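Local coordinates for protein peptidase S15/CocE/NonD (Thaumarchaeota archaeon SCGC AB-539-E09, PDB 4PF1) that probably acts as a serine aminopeptidase of the alpha/beta-hydrolase fold, related to the X-Pro dipeptidyl-peptidases of family S15, at residues Ala206-Ala211 and Arg248-Ile253. Numbering follows the deposited sequence.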
ATOM      1  N   ALA A 206     -19.417   0.063  21.807  1.00 17.51           N
ATOM      2  CA  ALA A 206     -19.833   1.374  21.319  1.00 17.25           C
ATOM      3  C   ALA A 206     -20.331   2.271  22.455  1.00 20.80           C
ATOM      4  O   ALA A 206     -20.354   3.492  22.295  1.00 21.26           O
ATOM      5  CB  ALA A 206     -20.924   1.216  20.270  1.00 18.00           C
ATOM      6  N   SER A 207     -20.723   1.678  23.602  1.00 15.70           N
ATOM      7  CA  SER A 207     -21.293   2.448  24.702  1.00 15.17           C
ATOM      8  C   SER A 207     -20.274   2.881  25.761  1.00 18.65           C
ATOM      9  O   SER A 207     -20.174   4.077  26.031  1.00 18.12           O
ATOM     10  CB  SER A 207     -22.425   1.672  25.369  1.00 17.44           C
ATOM     11  OG  SER A 207     -23.432   1.329  24.430  1.00 20.93           O
ATOM     12  N   LEU A 208     -19.566   1.920  26.398  1.00 15.77           N
ATOM     13  CA  LEU A 208     -18.645   2.188  27.518  1.00 15.92           C
ATOM     14  C   LEU A 208     -17.513   3.195  27.177  1.00 18.74           C
ATOM     15  O   LEU A 208     -17.418   4.200  27.882  1.00 17.44           O
ATOM     16  CB  LEU A 208     -18.055   0.890  28.105  1.00 16.40           C
ATOM     17  CG  LEU A 208     -19.051  -0.123  28.693  1.00 21.95           C
ATOM     18  CD1 LEU A 208     -18.329  -1.340  29.228  1.00 22.03           C
ATOM     19  CD2 LEU A 208     -19.888   0.497  29.798  1.00 25.94           C
ATOM     20  N   PRO A 209     -16.667   2.995  26.120  1.00 15.44           N
ATOM     21  CA  PRO A 209     -15.613   3.994  25.833  1.00 15.46           C
ATOM     22  C   PRO A 209     -16.176   5.375  25.489  1.00 19.39           C
ATOM     23  O   PRO A 209     -15.605   6.386  25.902  1.00 19.08           O
ATOM     24  CB  PRO A 209     -14.859   3.391  24.639  1.00 17.11           C
ATOM     25  CG  PRO A 209     -15.186   1.936  24.671  1.00 21.41           C
ATOM     26  CD  PRO A 209     -16.593   1.864  25.174  1.00 16.97           C
ATOM     27  N   TYR A 210     -17.316   5.417  24.768  1.00 15.73           N
ATOM     28  CA  TYR A 210     -17.974   6.662  24.362  1.00 15.11           C
ATOM     29  C   TYR A 210     -18.529   7.427  25.573  1.00 17.93           C
ATOM     30  O   TYR A 210     -18.317   8.636  25.665  1.00 16.74           O
ATOM     31  CB  TYR A 210     -19.084   6.382  23.339  1.00 15.97           C
ATOM     32  CG  TYR A 210     -19.822   7.620  22.879  1.00 17.67           C
ATOM     33  CD1 TYR A 210     -21.009   8.016  23.490  1.00 19.44           C
ATOM     34  CD2 TYR A 210     -19.356   8.375  21.806  1.00 18.22           C
ATOM     35  CE1 TYR A 210     -21.694   9.152  23.069  1.00 19.70           C
ATOM     36  CE2 TYR A 210     -20.040   9.509  21.370  1.00 19.01           C
ATOM     37  CZ  TYR A 210     -21.211   9.891  22.003  1.00 25.16           C
ATOM     38  OH  TYR A 210     -21.895  11.000  21.579  1.00 25.97           O
ATOM     39  N   ALA A 211     -19.238   6.735  26.495  1.00 15.18           N
ATOM     40  CA  ALA A 211     -19.765   7.373  27.707  1.00 15.30           C
ATOM     41  C   ALA A 211     -18.614   7.906  28.568  1.00 18.55           C
ATOM     42  O   ALA A 211     -18.708   9.010  29.089  1.00 18.41           O
ATOM     43  CB  ALA A 211     -20.615   6.390  28.503  1.00 16.40           C
ATOM     44  N   ARG A 248     -12.772   0.689  34.935  1.00 17.30           N
ATOM     45  CA  ARG A 248     -12.414   2.043  34.506  1.00 16.73           C
ATOM     46  C   ARG A 248     -12.957   3.106  35.476  1.00 21.51           C
ATOM     47  O   ARG A 248     -12.737   4.301  35.260  1.00 21.20           O
ATOM     48  CB  ARG A 248     -12.922   2.305  33.070  1.00 15.02           C
ATOM     49  CG  ARG A 248     -11.865   2.070  31.989  1.00 13.06           C
ATOM     50  CD  ARG A 248     -11.543   0.601  31.816  1.00 14.75           C
ATOM     51  NE  ARG A 248     -10.686   0.365  30.659  1.00 18.33           N
ATOM     52  CZ  ARG A 248     -10.124  -0.805  30.379  1.00 25.80           C
ATOM     53  NH1 ARG A 248     -10.303  -1.845  31.183  1.00 11.63           N
ATOM     54  NH2 ARG A 248      -9.364  -0.940  29.301  1.00 13.29           N
ATOM     55  N   GLY A 249     -13.614   2.651  36.552  1.00 18.65           N
ATOM     56  CA  GLY A 249     -14.199   3.509  37.581  1.00 18.89           C
ATOM     57  C   GLY A 249     -15.294   4.409  37.044  1.00 22.60           C
ATOM     58  O   GLY A 249     -15.238   5.627  37.226  1.00 22.34           O
ATOM     59  N   MET A 250     -16.287   3.810  36.355  1.00 18.76           N
ATOM     60  CA  MET A 250     -17.374   4.538  35.692  1.00 18.39           C
ATOM     61  C   MET A 250     -18.641   4.650  36.550  1.00 22.44           C
ATOM     62  O   MET A 250     -19.691   5.048  36.033  1.00 22.29           O
ATOM     63  CB  MET A 250     -17.718   3.865  34.350  1.00 20.18           C
ATOM     64  CG  MET A 250     -16.623   3.990  33.318  1.00 23.30           C
ATOM     65  SD  MET A 250     -17.058   3.258  31.727  1.00 26.82           S
ATOM     66  CE  MET A 250     -18.324   4.408  31.171  1.00 23.50           C
ATOM     67  N   GLU A 251     -18.540   4.348  37.859  1.00 19.56           N
ATOM     68  CA  GLU A 251     -19.672   4.402  38.791  1.00 20.32           C
ATOM     69  C   GLU A 251     -20.299   5.808  38.893  1.00 23.95           C
ATOM     70  O   GLU A 251     -21.502   5.910  39.126  1.00 23.48           O
ATOM     71  CB  GLU A 251     -19.253   3.916  40.193  1.00 22.36           C
ATOM     72  CG  GLU A 251     -19.028   2.412  40.278  1.00 30.76           C
ATOM     73  CD  GLU A 251     -17.636   1.915  39.921  1.00 41.74           C
ATOM     74  OE1 GLU A 251     -16.829   2.710  39.386  1.00 29.11           O
ATOM     75  OE2 GLU A 251     -17.350   0.725  40.184  1.00 30.61           O
ATOM     76  N   SER A 252     -19.494   6.877  38.685  1.00 21.05           N
ATOM     77  CA  SER A 252     -19.942   8.275  38.775  1.00 21.34           C
ATOM     78  C   SER A 252     -20.363   8.874  37.405  1.00 24.80           C
ATOM     79  O   SER A 252     -20.891   9.992  37.369  1.00 24.93           O
ATOM     80  CB  SER A 252     -18.851   9.140  39.403  1.00 25.54           C
ATOM     81  OG  SER A 252     -17.675   9.142  38.610  1.00 35.13           O
ATOM     82  N   ILE A 253     -20.127   8.146  36.294  1.00 20.08           N
ATOM     83  CA  ILE A 253     -20.509   8.613  34.950  1.00 19.00           C
ATOM     84  C   ILE A 253     -22.021   8.354  34.761  1.00 22.08           C
ATOM     85  O   ILE A 253     -22.472   7.210  34.843  1.00 21.51           O
ATOM     86  CB  ILE A 253     -19.614   7.973  33.846  1.00 21.20           C
ATOM     87  CG1 ILE A 253     -18.195   8.602  33.876  1.00 21.19           C
ATOM     88  CG2 ILE A 253     -20.246   8.117  32.447  1.00 21.55           C
ATOM     89  CD1 ILE A 253     -17.092   7.709  33.402  1.00 26.00           C
TER
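In the helical insertion that follows strand 178-184 of the alpha/beta-hydrolase fold, Met250 and Ile253, at the two ends of a type I beta turn, pack against Leu208 and Ala211 on one flank of helix 204-215. Met250 makes the largest share of the contact. Its CG stands beside the backbone N and the chain bends only at its last torsion (chi3 69°), which carries the methyl group onto the helix surface. There CE lies 3.4 Å from Leu208 O and 4.0 Å from Ala211 CB, touching a carbonyl oxygen and a methyl that belong to residues three apart on the helix. The sulfur sits farther back, with Leu208 CD2 alongside it at 4.4 Å from Met250 SD. Ile253 meets the helix through its shorter branch: CG2, anti to the backbone N, comes within 3.8 Å of Ala211 O and 4.3 Å of Ala211 CB. Ala211 thus receives both side chains, and the contact is wholly one of apolar groups against methyls and backbone carbonyls. The turn itself is closed by the hydrogen bond from Ile253 N to Met250 O (3.1 Å). It links two helices: Gly249, with positive phi, ends helix 241-247 in a Schellman motif, whereas Ile253 occupies the N-cap position of helix 254-261. Leu208 also packs on Met244 and Ala245 of the former helix and on Trp256 of the latter, while Met250 touches Ala245, Trp256 and Trp224. Met250 and Ile253 also touch Tyr212, the next residue of helix 204-215, and Phe23 of a second subunit packs on Ile253, so the place where these three helices meet also borders directly on the neighbouring subunit.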